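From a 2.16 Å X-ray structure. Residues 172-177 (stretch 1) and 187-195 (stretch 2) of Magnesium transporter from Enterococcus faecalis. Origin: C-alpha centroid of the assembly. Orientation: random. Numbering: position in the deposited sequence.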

ATOM      1  N   THR A 172      -9.747  -2.373   0.263  1.00 26.57           N
ATOM      2  CA  THR A 172      -9.101  -1.074   0.245  1.00 25.72           C
ATOM      3  C   THR A 172      -9.953  -0.099  -0.556  1.00 26.25           C
ATOM      4  O   THR A 172     -10.685  -0.496  -1.460  1.00 28.12           O
ATOM      5  CB  THR A 172      -7.719  -1.151  -0.419  1.00 23.74           C
ATOM      6  OG1 THR A 172      -7.050   0.103  -0.271  1.00 22.76           O
ATOM      7  CG2 THR A 172      -7.859  -1.478  -1.904  1.00 19.51           C
ATOM      8  N   ILE A 173      -9.850   1.177  -0.215  1.00 25.37           N
ATOM      9  CA  ILE A 173     -10.587   2.214  -0.905  1.00 23.08           C
ATOM     10  C   ILE A 173      -9.575   3.202  -1.449  1.00 20.80           C
ATOM     11  O   ILE A 173      -9.946   4.233  -1.987  1.00 20.22           O
ATOM     12  CB  ILE A 173     -11.546   2.971   0.054  1.00 26.16           C
ATOM     13  CG1 ILE A 173     -10.751   3.809   1.062  1.00 28.63           C
ATOM     14  CG2 ILE A 173     -12.439   1.972   0.782  1.00 26.43           C
ATOM     15  CD1 ILE A 173     -11.597   4.837   1.781  1.00 28.57           C
ATOM     16  N   TYR A 174      -8.291   2.884  -1.312  1.00 20.06           N
ATOM     17  CA  TYR A 174      -7.254   3.798  -1.770  1.00 21.00           C
ATOM     18  C   TYR A 174      -7.155   3.918  -3.275  1.00 22.62           C
ATOM     19  O   TYR A 174      -6.451   4.773  -3.799  1.00 23.38           O
ATOM     20  CB  TYR A 174      -5.917   3.444  -1.115  1.00 19.54           C
ATOM     21  CG  TYR A 174      -5.994   3.689   0.388  1.00 18.42           C
ATOM     22  CD1 TYR A 174      -6.791   4.718   0.892  1.00 16.46           C
ATOM     23  CD2 TYR A 174      -5.323   2.875   1.295  1.00 15.70           C
ATOM     24  CE1 TYR A 174      -6.930   4.928   2.268  1.00 18.59           C
ATOM     25  CE2 TYR A 174      -5.451   3.076   2.678  1.00 20.40           C
ATOM     26  CZ  TYR A 174      -6.261   4.108   3.155  1.00 19.96           C
ATOM     27  OH  TYR A 174      -6.415   4.305   4.510  1.00 19.68           O
ATOM     28  N   TYR A 175      -7.881   3.051  -3.965  1.00 24.73           N
ATOM     29  CA  TYR A 175      -7.970   3.102  -5.414  1.00 26.43           C
ATOM     30  C   TYR A 175      -9.452   2.913  -5.665  1.00 25.91           C
ATOM     31  O   TYR A 175     -10.080   2.050  -5.049  1.00 27.36           O
ATOM     32  CB  TYR A 175      -7.186   1.967  -6.089  1.00 26.39           C
ATOM     33  CG  TYR A 175      -5.715   2.243  -6.256  1.00 29.13           C
ATOM     34  CD1 TYR A 175      -5.282   3.397  -6.896  1.00 32.22           C
ATOM     35  CD2 TYR A 175      -4.755   1.358  -5.770  1.00 29.25           C
ATOM     36  CE1 TYR A 175      -3.932   3.665  -7.052  1.00 34.46           C
ATOM     37  CE2 TYR A 175      -3.401   1.618  -5.917  1.00 31.24           C
ATOM     38  CZ  TYR A 175      -2.997   2.772  -6.556  1.00 34.14           C
ATOM     39  OH  TYR A 175      -1.658   3.050  -6.700  1.00 38.46           O
ATOM     40  N   VAL A 176     -10.022   3.730  -6.538  1.00 27.02           N
ATOM     41  CA  VAL A 176     -11.437   3.598  -6.869  1.00 26.36           C
ATOM     42  C   VAL A 176     -11.505   3.276  -8.350  1.00 27.01           C
ATOM     43  O   VAL A 176     -11.054   4.057  -9.184  1.00 26.43           O
ATOM     44  CB  VAL A 176     -12.207   4.899  -6.603  1.00 27.39           C
ATOM     45  CG1 VAL A 176     -13.682   4.703  -6.921  1.00 27.53           C
ATOM     46  CG2 VAL A 176     -12.030   5.316  -5.149  1.00 28.19           C
ATOM     47  N   TYR A 177     -12.062   2.120  -8.681  1.00 27.15           N
ATOM     48  CA  TYR A 177     -12.157   1.720 -10.078  1.00 27.62           C
ATOM     49  C   TYR A 177     -13.441   2.219 -10.734  1.00 27.36           C
ATOM     50  O   TYR A 177     -14.496   2.272 -10.105  1.00 29.27           O
ATOM     51  CB  TYR A 177     -12.026   0.200 -10.161  1.00 25.13           C
ATOM     52  CG  TYR A 177     -10.733  -0.253  -9.523  1.00 24.21           C
ATOM     53  CD1 TYR A 177      -9.524  -0.166 -10.219  1.00 22.13           C
ATOM     54  CD2 TYR A 177     -10.697  -0.654  -8.184  1.00 22.91           C
ATOM     55  CE1 TYR A 177      -8.310  -0.455  -9.600  1.00 17.14           C
ATOM     56  CE2 TYR A 177      -9.485  -0.950  -7.555  1.00 20.59           C
ATOM     57  CZ  TYR A 177      -8.301  -0.837  -8.271  1.00 20.78           C
ATOM     58  OH  TYR A 177      -7.109  -1.045  -7.633  1.00 20.23           O
ATOM     59  N   GLY A 187     -11.583   2.810 -16.180  1.00 29.03           N
ATOM     60  CA  GLY A 187     -10.774   3.864 -15.600  1.00 27.31           C
ATOM     61  C   GLY A 187     -10.461   3.653 -14.136  1.00 28.72           C
ATOM     62  O   GLY A 187     -10.903   2.676 -13.522  1.00 25.95           O
ATOM     63  N   VAL A 188      -9.697   4.578 -13.569  1.00 28.41           N
ATOM     64  CA  VAL A 188      -9.313   4.487 -12.167  1.00 26.42           C
ATOM     65  C   VAL A 188      -8.918   5.859 -11.633  1.00 27.01           C
ATOM     66  O   VAL A 188      -8.509   6.734 -12.401  1.00 26.85           O
ATOM     67  CB  VAL A 188      -8.108   3.534 -11.984  1.00 24.93           C
ATOM     68  CG1 VAL A 188      -6.889   4.073 -12.732  1.00 23.15           C
ATOM     69  CG2 VAL A 188      -7.781   3.375 -10.507  1.00 25.65           C
ATOM     70  N   ILE A 189      -9.064   6.038 -10.322  1.00 26.46           N
ATOM     71  CA  ILE A 189      -8.676   7.276  -9.660  1.00 26.14           C
ATOM     72  C   ILE A 189      -8.254   6.936  -8.237  1.00 23.79           C
ATOM     73  O   ILE A 189      -8.968   6.244  -7.525  1.00 24.18           O
ATOM     74  CB  ILE A 189      -9.824   8.342  -9.633  1.00 27.13           C
ATOM     75  CG1 ILE A 189      -9.244   9.685  -9.178  1.00 29.22           C
ATOM     76  CG2 ILE A 189     -10.934   7.939  -8.665  1.00 25.53           C
ATOM     77  CD1 ILE A 189     -10.133  10.874  -9.460  1.00 31.67           C
ATOM     78  N   SER A 190      -7.073   7.396  -7.842  1.00 22.15           N
ATOM     79  CA  SER A 190      -6.571   7.139  -6.497  1.00 22.99           C
ATOM     80  C   SER A 190      -7.346   8.017  -5.532  1.00 23.47           C
ATOM     81  O   SER A 190      -7.845   9.076  -5.912  1.00 23.46           O
ATOM     82  CB  SER A 190      -5.087   7.480  -6.397  1.00 20.58           C
ATOM     83  OG  SER A 190      -4.900   8.872  -6.566  1.00 21.04           O
ATOM     84  N   LEU A 191      -7.453   7.585  -4.285  1.00 22.26           N
ATOM     85  CA  LEU A 191      -8.186   8.377  -3.315  1.00 24.58           C
ATOM     86  C   LEU A 191      -7.490   9.723  -3.098  1.00 26.50           C
ATOM     87  O   LEU A 191      -8.149  10.751  -2.912  1.00 24.57           O
ATOM     88  CB  LEU A 191      -8.306   7.634  -1.984  1.00 22.74           C
ATOM     89  CG  LEU A 191      -9.139   8.393  -0.947  1.00 24.61           C
ATOM     90  CD1 LEU A 191     -10.527   8.698  -1.529  1.00 25.20           C
ATOM     91  CD2 LEU A 191      -9.257   7.567   0.318  1.00 22.82           C
ATOM     92  N   ARG A 192      -6.160   9.715  -3.140  1.00 25.99           N
ATOM     93  CA  ARG A 192      -5.404  10.942  -2.947  1.00 30.21           C
ATOM     94  C   ARG A 192      -5.640  11.978  -4.051  1.00 30.07           C
ATOM     95  O   ARG A 192      -5.437  13.166  -3.832  1.00 31.35           O
ATOM     96  CB  ARG A 192      -3.904  10.643  -2.811  1.00 31.18           C
ATOM     97  CG  ARG A 192      -3.200  10.106  -4.057  1.00 35.33           C
ATOM     98  CD  ARG A 192      -1.738   9.720  -3.733  1.00 35.49           C
ATOM     99  NE  ARG A 192      -0.915  10.872  -3.364  1.00 35.13           N
ATOM    100  CZ  ARG A 192       0.288  10.795  -2.799  1.00 34.88           C
ATOM    101  NH1 ARG A 192       0.831   9.615  -2.527  1.00 36.11           N
ATOM    102  NH2 ARG A 192       0.949  11.902  -2.502  1.00 31.90           N
ATOM    103  N   ASP A 193      -6.055  11.536  -5.233  1.00 31.24           N
ATOM    104  CA  ASP A 193      -6.336  12.473  -6.321  1.00 31.96           C
ATOM    105  C   ASP A 193      -7.766  12.929  -6.157  1.00 32.88           C
ATOM    106  O   ASP A 193      -8.120  14.076  -6.438  1.00 33.24           O
ATOM    107  CB  ASP A 193      -6.179  11.808  -7.686  1.00 32.25           C
ATOM    108  CG  ASP A 193      -4.740  11.696  -8.106  1.00 31.98           C
ATOM    109  OD1 ASP A 193      -3.896  12.373  -7.491  1.00 31.76           O
ATOM    110  OD2 ASP A 193      -4.450  10.946  -9.058  1.00 33.26           O
ATOM    111  N   LEU A 194      -8.583  12.005  -5.674  1.00 31.97           N
ATOM    112  CA  LEU A 194      -9.989  12.261  -5.448  1.00 32.20           C
ATOM    113  C   LEU A 194     -10.242  13.354  -4.410  1.00 32.76           C
ATOM    114  O   LEU A 194     -10.927  14.335  -4.694  1.00 33.85           O
ATOM    115  CB  LEU A 194     -10.674  10.969  -5.003  1.00 30.29           C
ATOM    116  CG  LEU A 194     -12.200  10.943  -4.998  1.00 32.72           C
ATOM    117  CD1 LEU A 194     -12.727  11.197  -6.410  1.00 32.59           C
ATOM    118  CD2 LEU A 194     -12.680   9.585  -4.503  1.00 31.00           C
ATOM    119  N   ILE A 195      -9.687  13.197  -3.213  1.00 30.89           N
ATOM    120  CA  ILE A 195      -9.926  14.168  -2.151  1.00 32.10           C
ATOM    121  C   ILE A 195      -9.524  15.611  -2.434  1.00 32.24           C
ATOM    122  O   ILE A 195      -9.987  16.525  -1.736  1.00 35.04           O
ATOM    123  CB  ILE A 195      -9.260  13.742  -0.821  1.00 32.46           C
ATOM    124  CG1 ILE A 195      -7.736  13.787  -0.949  1.00 33.33           C
ATOM    125  CG2 ILE A 195      -9.734  12.353  -0.430  1.00 28.44           C
ATOM    126  CD1 ILE A 195      -7.026  13.707   0.387  1.00 33.57           C
TER

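The most unusual feature of this contact is that its hydrogen-bonded ladder outlasts the second strand: the last rung is made by Leu 191, already the first residue of a helix. Leu 191 N donates to Tyr 174 O at 3.0 Å with an N-H...O angle of 167°, the straightest of the three bonds between the stretches. The other two form the reciprocal pair expected of an antiparallel bridge, Val 176 N to Ile 189 O at 2.9 Å (158°) and Ile 189 N to Val 176 O at 3.0 Å (152°). The strand axes run at 157°, close to antiparallel, and approach to 4.7 Å.

The CA-CA spacing follows this register. Val 176 CA and Ile 189 CA, of the hydrogen-bonded pair, are 5.4 Å apart. In the non-hydrogen-bonded pairs, Tyr 175 CA lies 4.4 Å from Ser 190 CA, and Tyr 177 CA lies 4.5 Å from Val 188 CA. Where the chains draw close, CA-H...O contacts form: Val 188 CA lies 3.5 Å from Val 176 O (140° at H), and Ser 190 CA lies 3.6 Å from Tyr 174 O (130°).

Side chains alternate between the sheet faces. Tyr 175, Tyr 177, Val 188 and Ser 190 share one face, where Val 188 CG2 meets both rings, 4.0 Å from Tyr 177 CD1 and 4.4 Å from Tyr 175 CD1. A single Val 188 methyl thus gives both rings an apolar neighbour. Ser 190 lies beside the Tyr 175 ring, its CB 4.0 Å from Tyr 175 CE1; its hydroxyl suits the place before the helix, since Ser 190 is also the N-cap: Ser 190 OG accepts a weak hydrogen bond from Asp 193 N at 3.2 Å (133°).

On the other face, buried Val 176 packs its CB 3.9 Å from Ile 189 CG2, while the end of the Ile 189 side chain leads away from stretch 1. Val 176 CG2 also comes within 4.4 Å of Leu 194 CD2, a lighter apolar contact.

Leu 191 has the largest area covered by the opposing stretch, 80 Å² of the residue. Its CA-to-CB bond points toward stretch 1, and with chi1 t and chi2 p its CD2 lies 3.9 Å from Ile 173 CD1 and 3.8 Å from Tyr 174 CD1, at the edge of that ring. All three are buried, which suits the aliphatic Leu 191 and Ile 173; Tyr 174 offers its ring carbon here while its OH is hydrogen-bonded elsewhere in the structure. Tyr 174 N donates a hydrogen bond to Thr 172 OG1 (3.2 Å, 166°), a local tie in the segment that offers Tyr 174 O to the helix. In total, 442 Å² is buried, both sides summed.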